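Local structure of gram-positive cocci surface proteins LPxTG domain-containing protein (Streptococcus pneumoniae, 3NZ3) at residues Glu93-Ser96 with Asp97-Asp100. The protein is a cell-wall-anchored surface protein of which this mucin-binding domain, an all-beta module with an Ig-like fold, probably helps the bacterium adhere to host mucin. Numbering follows the deposited sequence.
With SO4 (sulfate ion), chain C.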
ATOM      1  N   GLU A  93       1.208   8.298   4.243  1.00 22.56           N
ATOM      2  CA  GLU A  93       2.374   8.745   3.469  1.00 22.54           C
ATOM      3  C   GLU A  93       3.302   7.565   3.186  1.00 22.04           C
ATOM      4  O   GLU A  93       3.537   6.718   4.055  1.00 21.76           O
ATOM      5  CB  GLU A  93       3.151   9.847   4.206  1.00 23.17           C
ATOM      6  CG  GLU A  93       4.213  10.545   3.329  1.00 24.58           C
ATOM      7  CD  GLU A  93       5.240  11.364   4.119  1.00 25.59           C
ATOM      8  OE1 GLU A  93       5.427  11.119   5.330  0.50 25.00           O
ATOM      9  OE2 GLU A  93       5.878  12.243   3.501  0.50 25.93           O
ATOM     10  N   VAL A  94       3.807   7.515   1.959  1.00 21.36           N
ATOM     11  CA  VAL A  94       4.730   6.476   1.526  1.00 20.83           C
ATOM     12  C   VAL A  94       6.055   7.148   1.149  1.00 20.82           C
ATOM     13  O   VAL A  94       6.088   8.080   0.337  1.00 20.31           O
ATOM     14  CB  VAL A  94       4.162   5.660   0.323  1.00 20.63           C
ATOM     15  CG1 VAL A  94       5.119   4.543  -0.090  1.00 20.19           C
ATOM     16  CG2 VAL A  94       2.803   5.055   0.665  1.00 20.75           C
ATOM     17  N   THR A  95       7.136   6.698   1.773  1.00 20.81           N
ATOM     18  CA  THR A  95       8.473   7.203   1.454  1.00 21.04           C
ATOM     19  C   THR A  95       9.338   6.009   1.090  1.00 20.99           C
ATOM     20  O   THR A  95       8.898   4.868   1.224  1.00 20.28           O
ATOM     21  CB  THR A  95       9.122   7.954   2.642  1.00 21.48           C
ATOM     22  OG1 THR A  95       9.478   7.017   3.669  1.00 21.75           O
ATOM     23  CG2 THR A  95       8.197   9.029   3.203  1.00 21.70           C
ATOM     24  N   SER A  96      10.568   6.259   0.648  1.00 21.31           N
ATOM     25  CA  SER A  96      11.468   5.170   0.270  1.00 21.98           C
ATOM     26  C   SER A  96      11.812   4.238   1.436  1.00 22.47           C
ATOM     27  O   SER A  96      12.270   3.121   1.218  1.00 22.51           O
ATOM     28  CB  SER A  96      12.749   5.713  -0.365  1.00 21.84           C
ATOM     29  OG  SER A  96      13.440   6.568   0.532  1.00 22.53           O
ATOM     30  N   ASP A  97      11.575   4.698   2.661  1.00 23.56           N
ATOM     31  CA  ASP A  97      11.822   3.890   3.853  1.00 24.56           C
ATOM     32  C   ASP A  97      10.622   3.022   4.252  1.00 24.94           C
ATOM     33  O   ASP A  97      10.759   2.120   5.084  1.00 25.16           O
ATOM     34  CB  ASP A  97      12.253   4.781   5.024  1.00 25.00           C
ATOM     35  CG  ASP A  97      13.568   5.507   4.754  1.00 26.38           C
ATOM     36  OD1 ASP A  97      14.530   4.865   4.272  1.00 26.72           O
ATOM     37  OD2 ASP A  97      13.627   6.725   5.016  1.00 27.61           O
ATOM     38  N   SER A  98       9.456   3.292   3.656  1.00 24.88           N
ATOM     39  CA  SER A  98       8.235   2.526   3.940  1.00 25.21           C
ATOM     40  C   SER A  98       8.367   1.062   3.510  1.00 25.66           C
ATOM     41  O   SER A  98       9.025   0.755   2.511  1.00 25.94           O
ATOM     42  CB  SER A  98       7.019   3.160   3.253  1.00 24.78           C
ATOM     43  OG  SER A  98       6.855   4.518   3.627  1.00 24.26           O
ATOM     44  N   SER A  99       7.754   0.166   4.279  1.00 26.07           N
ATOM     45  CA  SER A  99       7.645  -1.242   3.893  1.00 26.41           C
ATOM     46  C   SER A  99       6.235  -1.537   3.373  1.00 26.03           C
ATOM     47  O   SER A  99       5.305  -0.770   3.632  1.00 26.03           O
ATOM     48  CB  SER A  99       7.986  -2.163   5.071  1.00 26.54           C
ATOM     49  OG  SER A  99       6.848  -2.441   5.879  1.00 28.55           O
ATOM     50  N   ASP A 100       6.090  -2.635   2.633  1.00 25.92           N
ATOM     51  CA  ASP A 100       4.779  -3.112   2.199  1.00 26.01           C
ATOM     52  C   ASP A 100       3.904  -3.350   3.423  1.00 26.09           C
ATOM     53  O   ASP A 100       4.410  -3.695   4.494  1.00 26.00           O
ATOM     54  CB  ASP A 100       4.897  -4.412   1.404  1.00 26.03           C
ATOM     55  CG  ASP A 100       5.602  -4.232   0.069  1.00 26.81           C
ATOM     56  OD1 ASP A 100       5.614  -3.110  -0.482  1.00 24.58           O
ATOM     57  OD2 ASP A 100       6.136  -5.236  -0.445  1.00 28.68           O
TER
HETATM   58  S   SO4 C 401       6.455   1.953   8.317  0.50 38.91           S
HETATM   59  O1  SO4 C 401       7.048   1.279   7.168  0.50 37.65           O
HETATM   60  O2  SO4 C 401       5.316   2.752   7.878  0.50 38.57           O
HETATM   61  O3  SO4 C 401       6.009   0.954   9.285  0.50 38.38           O
HETATM   62  O4  SO4 C 401       7.434   2.831   8.948  0.50 38.53           O
HETATM   63  O   HOH W   1      15.380   5.328   1.492  1.00 34.04           O
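Thr95 and Ser98 face each other across a tight reversal of the chain and bind one another twice. Thr95 N donates to Ser98 OG at 2.9 Å, an almost straight bond of 173°, while Ser98 N donates back to Thr95 O at 3.0 Å. The serine hydroxyl can meet the amide because OG stands anti to its own carbonyl carbon (chi1 -56°). Thr95 OG1 accepts from Asp97 N at 3.3 Å, a long bond that makes an ST turn within the beta turn, and with it both the backbone NH and the hydroxyl of Thr95 are engaged. The backbone bond closes a type I beta turn, Thr95 to Ser98, and the two hydroxyl bonds reinforce it; the turn follows strand 88-94 and starts the link to strand 101-107, carrying the chain from the two-stranded sheet to the mixed one. At the corner residues, a water donates to Asp97 OD1 at 2.9 Å and lies close to Ser96 OG, and Ser96 O accepts from Lys20 NZ. Just before the turn, Val94 CG1 lies 4.1 Å from Ser98 CB, with Ile22 of strand 14-30 against the same valine. Further along, Ser99 N donates to sulfate O1 at 3.2 Å; the ion, probably from the crystallisation liquor, also binds Lys101 NZ.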